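Local structure of Arf-GAP domain and FG repeat-containing protein 1 (Homo sapiens, 2OLM) at residues P36-V47 and P61-F72. The protein is needed for vesicle docking or fusion during acrosome biogenesis, may act in RNA trafficking, and serves as a cofactor of HIV-1 Rev through its FG-repeat region. Residues are numbered along the deposited sequence; the frame is centred on the assembly and turned at random.
Sequences PTYVNMTVGSFV and PHRVKSISMTTF. With SO4 (sulfate ion), chain C.
N40 and H62 meet at the closely packed end of this contact. The amide ND2 of N40 donates to ND1 of H62 at 3.0 Å. The bond is almost straight, at 173°, and lies in both the imidazole plane and the amide plane, although the two planes are turned 57° apart. Because ND2 can only donate, ND1 serves as the acceptor, which probably leaves the ring proton on NE2. With CG anti to the backbone N (chi1 176°), the N40 amide is carried to the ring. Its other amide atom, OD1, accepts from T42 N in an Asx turn. T42 then covers one face of H62: methyl CG2 sits 3.7 Å from the ring centroid, a CH-pi contact almost on the ring normal. The ring of Y120 meets H62 edge-to-face. T42 OG1 accepts a hydrogen bond from R63 N at 2.9 Å.

Strands 38-40 and 64-66 run antiparallel, with V39 and K65 as the hydrogen-bonded pair. They belong to the small three-stranded sheet of the ArfGAP domain. Strand 38-40 is central, and its hairpin with strand 45-47 leads into the zinc-binding C48. V39 and K65 point to the same face of the sheet. There V39 packs toward F72, and L80 of helix 74-82 also touches V39. Beyond the strand, I67 N donates to T37 O at 2.9 Å. The I67 side chain runs back past this peptide, and its CD1 meets the edge of the F46 ring.

The solvent side is looser. Two waters donate to T37 O, and one of them also bonds S66 OG. R63 sends its guanidinium away from 36-47 to a sulfate, probably from the crystallisation liquor; NH1 donates to sulfate O4 and NH2 to O1, each at 2.9 Å. K65 extends alongside, its NZ salt-bridged to E76.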
loop_
_atom_site.group_PDB
_atom_site.type_symbol
_atom_site.label_atom_id
_atom_site.label_comp_id
_atom_site.label_asym_id
_atom_site.label_seq_id
_atom_site.Cartn_x
_atom_site.Cartn_y
_atom_site.Cartn_z
ATOM N N PRO A 36 -5.932 8.530 -8.737
ATOM C CA PRO A 36 -5.399 9.375 -7.675
ATOM C C PRO A 36 -4.068 8.901 -7.119
ATOM O O PRO A 36 -3.801 7.705 -7.027
ATOM C CB PRO A 36 -6.478 9.345 -6.604
ATOM C CG PRO A 36 -7.270 8.178 -6.863
ATOM C CD PRO A 36 -7.106 7.783 -8.299
ATOM N N THR A 37 -3.284 9.896 -6.714
ATOM C CA THR A 37 -1.979 9.726 -6.092
ATOM C C THR A 37 -1.900 10.402 -4.702
ATOM O O THR A 37 -0.964 10.177 -3.945
ATOM C CB THR A 37 -0.916 10.372 -6.977
ATOM O OG1 THR A 37 -1.347 11.660 -7.408
ATOM C CG2 THR A 37 -0.691 9.508 -8.242
ATOM N N TYR A 38 -2.839 11.334 -4.421
ATOM C CA TYR A 38 -2.900 12.078 -3.154
ATOM C C TYR A 38 -4.299 12.001 -2.570
ATOM O O TYR A 38 -5.259 11.760 -3.273
ATOM C CB TYR A 38 -2.524 13.558 -3.358
ATOM C CG TYR A 38 -1.028 13.687 -3.617
ATOM C CD1 TYR A 38 -0.161 14.080 -2.613
ATOM C CD2 TYR A 38 -0.499 13.336 -4.836
ATOM C CE1 TYR A 38 1.192 14.129 -2.814
ATOM C CE2 TYR A 38 0.872 13.386 -5.051
ATOM C CZ TYR A 38 1.693 13.767 -4.039
ATOM O OH TYR A 38 3.077 13.752 -4.248
ATOM N N VAL A 39 -4.369 12.175 -1.263
ATOM C CA VAL A 39 -5.655 12.493 -0.625
ATOM C C VAL A 39 -5.681 13.965 -0.275
ATOM O O VAL A 39 -4.695 14.563 0.172
ATOM C CB VAL A 39 -5.977 11.681 0.631
ATOM C CG1 VAL A 39 -6.294 10.186 0.273
ATOM C CG2 VAL A 39 -4.870 11.814 1.655
ATOM N N ASN A 40 -6.840 14.571 -0.542
ATOM C CA ASN A 40 -7.119 15.934 -0.168
ATOM C C ASN A 40 -7.829 15.857 1.159
ATOM O O ASN A 40 -9.019 15.549 1.235
ATOM C CB ASN A 40 -7.953 16.645 -1.203
ATOM C CG ASN A 40 -8.344 18.017 -0.795
ATOM O OD1 ASN A 40 -8.049 18.405 0.317
ATOM N ND2 ASN A 40 -9.011 18.773 -1.693
ATOM N N MET A 41 -7.068 16.061 2.235
ATOM C CA MET A 41 -7.583 15.977 3.600
ATOM C C MET A 41 -8.526 17.093 3.989
ATOM O O MET A 41 -9.280 16.955 4.932
ATOM C CB MET A 41 -6.399 15.943 4.608
ATOM C CG MET A 41 -5.663 14.572 4.644
ATOM S SD MET A 41 -6.722 13.152 5.021
ATOM C CE MET A 41 -7.544 13.692 6.432
ATOM N N THR A 42 -8.502 18.188 3.260
ATOM C CA THR A 42 -9.428 19.288 3.498
ATOM C C THR A 42 -10.862 18.879 3.281
ATOM O O THR A 42 -11.739 19.247 4.073
ATOM C CB THR A 42 -9.037 20.507 2.637
ATOM O OG1 THR A 42 -7.743 20.983 3.032
ATOM C CG2 THR A 42 -10.077 21.636 2.724
ATOM N N VAL A 43 -11.134 18.102 2.213
ATOM C CA VAL A 43 -12.477 17.650 1.934
ATOM C C VAL A 43 -12.687 16.144 2.010
ATOM O O VAL A 43 -13.844 15.694 2.022
ATOM C CB VAL A 43 -13.013 18.135 0.588
ATOM C CG1 VAL A 43 -12.984 19.676 0.519
ATOM C CG2 VAL A 43 -12.273 17.514 -0.597
ATOM N N GLY A 44 -11.603 15.353 2.093
ATOM C CA GLY A 44 -11.732 13.895 2.164
ATOM C C GLY A 44 -11.837 13.194 0.829
ATOM O O GLY A 44 -12.580 12.212 0.703
ATOM N N SER A 45 -11.126 13.685 -0.173
ATOM C CA SER A 45 -11.184 13.163 -1.545
ATOM C C SER A 45 -9.857 12.551 -1.927
ATOM O O SER A 45 -8.834 12.724 -1.263
ATOM C CB SER A 45 -11.537 14.261 -2.546
ATOM O OG SER A 45 -10.538 15.248 -2.509
ATOM N N PHE A 46 -9.888 11.845 -3.055
ATOM C CA PHE A 46 -8.707 11.216 -3.672
ATOM C C PHE A 46 -8.465 11.878 -4.987
ATOM O O PHE A 46 -9.360 11.907 -5.843
ATOM C CB PHE A 46 -8.952 9.686 -3.848
ATOM C CG PHE A 46 -9.091 8.952 -2.570
ATOM C CD1 PHE A 46 -8.024 8.254 -2.039
ATOM C CD2 PHE A 46 -10.259 8.972 -1.855
ATOM C CE1 PHE A 46 -8.130 7.597 -0.825
ATOM C CE2 PHE A 46 -10.364 8.318 -0.652
ATOM C CZ PHE A 46 -9.305 7.614 -0.145
ATOM N N VAL A 47 -7.263 12.465 -5.178
ATOM C CA VAL A 47 -6.965 13.348 -6.314
ATOM C C VAL A 47 -5.610 12.984 -6.956
ATOM O O VAL A 47 -4.774 12.360 -6.327
ATOM C CB VAL A 47 -6.945 14.853 -5.905
ATOM C CG1 VAL A 47 -8.356 15.270 -5.528
ATOM C CG2 VAL A 47 -6.022 15.084 -4.683
ATOM N N PRO A 61 -5.160 27.172 0.890
ATOM C CA PRO A 61 -4.928 25.987 0.062
ATOM C C PRO A 61 -5.443 24.736 0.686
ATOM O O PRO A 61 -5.467 24.629 1.910
ATOM C CB PRO A 61 -3.400 25.903 -0.013
ATOM C CG PRO A 61 -2.939 26.567 1.253
ATOM C CD PRO A 61 -3.908 27.625 1.562
ATOM N N HIS A 62 -5.788 23.745 -0.119
ATOM C CA HIS A 62 -6.214 22.445 0.390
ATOM C C HIS A 62 -4.994 21.585 0.758
ATOM O O HIS A 62 -3.937 21.720 0.122
ATOM C CB HIS A 62 -7.126 21.731 -0.593
ATOM C CG HIS A 62 -8.495 22.343 -0.706
ATOM N ND1 HIS A 62 -9.615 21.612 -1.026
ATOM C CD2 HIS A 62 -8.931 23.607 -0.472
ATOM C CE1 HIS A 62 -10.669 22.411 -1.041
ATOM N NE2 HIS A 62 -10.289 23.621 -0.695
ATOM N N ARG A 63 -5.171 20.737 1.749
ATOM C CA ARG A 63 -4.104 19.952 2.326
ATOM C C ARG A 63 -4.051 18.605 1.669
ATOM O O ARG A 63 -4.882 17.762 1.927
ATOM C CB ARG A 63 -4.371 19.781 3.818
ATOM C CG ARG A 63 -3.226 19.220 4.617
ATOM C CD ARG A 63 -2.044 20.152 4.722
ATOM N NE ARG A 63 -1.091 19.588 5.679
ATOM C CZ ARG A 63 -0.148 18.712 5.386
ATOM N NH1 ARG A 63 0.127 18.369 4.139
ATOM N NH2 ARG A 63 0.582 18.208 6.348
ATOM N N VAL A 64 -3.043 18.379 0.838
ATOM C CA VAL A 64 -2.895 17.109 0.116
ATOM C C VAL A 64 -1.727 16.311 0.676
ATOM O O VAL A 64 -0.676 16.877 0.980
ATOM C CB VAL A 64 -2.741 17.326 -1.384
ATOM C CG1 VAL A 64 -4.014 17.995 -1.992
ATOM C CG2 VAL A 64 -1.473 18.158 -1.700
ATOM N N LYS A 65 -1.922 15.001 0.783
ATOM C CA LYS A 65 -0.949 14.090 1.320
ATOM C C LYS A 65 -0.832 12.885 0.403
ATOM O O LYS A 65 -1.815 12.353 -0.133
ATOM C CB LYS A 65 -1.360 13.628 2.695
ATOM C CG LYS A 65 -1.451 14.770 3.702
ATOM C CD LYS A 65 -1.600 14.261 5.140
ATOM C CE LYS A 65 -1.595 15.380 6.113
ATOM N NZ LYS A 65 -1.366 14.867 7.520
ATOM N N SER A 66 0.404 12.435 0.199
ATOM C CA SER A 66 0.706 11.327 -0.724
ATOM C C SER A 66 0.090 10.026 -0.238
ATOM O O SER A 66 0.255 9.664 0.902
ATOM C CB SER A 66 2.201 11.173 -0.803
ATOM O OG SER A 66 2.538 9.931 -1.430
ATOM N N ILE A 67 -0.616 9.347 -1.139
ATOM C CA ILE A 67 -1.190 8.043 -0.792
ATOM C C ILE A 67 -0.130 7.031 -0.379
ATOM O O ILE A 67 -0.290 6.331 0.628
ATOM C CB ILE A 67 -2.067 7.503 -1.937
ATOM C CG1 ILE A 67 -3.311 8.403 -2.116
ATOM C CG2 ILE A 67 -2.465 6.039 -1.694
ATOM C CD1 ILE A 67 -4.159 8.060 -3.276
ATOM N N SER A 68 0.957 7.005 -1.126
ATOM C CA SER A 68 1.988 5.963 -0.912
ATOM C C SER A 68 3.038 6.331 0.124
ATOM O O SER A 68 3.678 5.432 0.685
ATOM C CB SER A 68 2.676 5.660 -2.218
ATOM O OG SER A 68 3.355 6.783 -2.669
ATOM N N MET A 69 3.226 7.621 0.426
ATOM C CA MET A 69 4.339 8.001 1.259
ATOM C C MET A 69 3.970 8.551 2.632
ATOM O O MET A 69 4.822 8.676 3.511
ATOM C CB MET A 69 5.205 8.986 0.470
ATOM C CG MET A 69 5.436 8.525 -1.062
ATOM S SD MET A 69 6.701 9.422 -2.009
ATOM C CE MET A 69 7.660 9.131 -0.726
ATOM N N THR A 70 2.706 8.878 2.852
ATOM C CA THR A 70 2.307 9.448 4.146
ATOM C C THR A 70 2.043 8.338 5.148
ATOM O O THR A 70 1.494 7.293 4.815
ATOM C CB THR A 70 1.014 10.282 3.979
ATOM O OG1 THR A 70 1.214 11.254 2.960
ATOM C CG2 THR A 70 0.589 10.968 5.260
ATOM N N THR A 71 2.403 8.595 6.400
ATOM C CA THR A 71 1.962 7.737 7.483
ATOM C C THR A 71 0.681 8.362 8.015
ATOM O O THR A 71 0.725 9.318 8.804
ATOM C CB THR A 71 3.015 7.617 8.570
ATOM O OG1 THR A 71 4.231 7.134 7.986
ATOM C CG2 THR A 71 2.560 6.644 9.645
ATOM N N PHE A 72 -0.458 7.891 7.503
ATOM C CA PHE A 72 -1.758 8.434 7.928
ATOM C C PHE A 72 -2.043 8.008 9.349
ATOM O O PHE A 72 -1.670 6.911 9.772
ATOM C CB PHE A 72 -2.872 7.955 7.010
ATOM C CG PHE A 72 -2.825 8.571 5.652
ATOM C CD1 PHE A 72 -3.195 9.889 5.455
ATOM C CD2 PHE A 72 -2.370 7.859 4.570
ATOM C CE1 PHE A 72 -3.134 10.450 4.199
ATOM C CE2 PHE A 72 -2.276 8.427 3.345
ATOM C CZ PHE A 72 -2.682 9.737 3.144
HETATM S S SO4 C . 2.861 15.737 4.530
HETATM O O1 SO4 C . 2.415 16.072 5.885
HETATM O O2 SO4 C . 2.313 14.479 4.127
HETATM O O3 SO4 C . 4.339 15.683 4.583
HETATM O O4 SO4 C . 2.453 16.802 3.563
HETATM O O HOH W 1 0.987 8.047 -3.993
HETATM O O HOH W 2 1.966 10.311 -4.219
#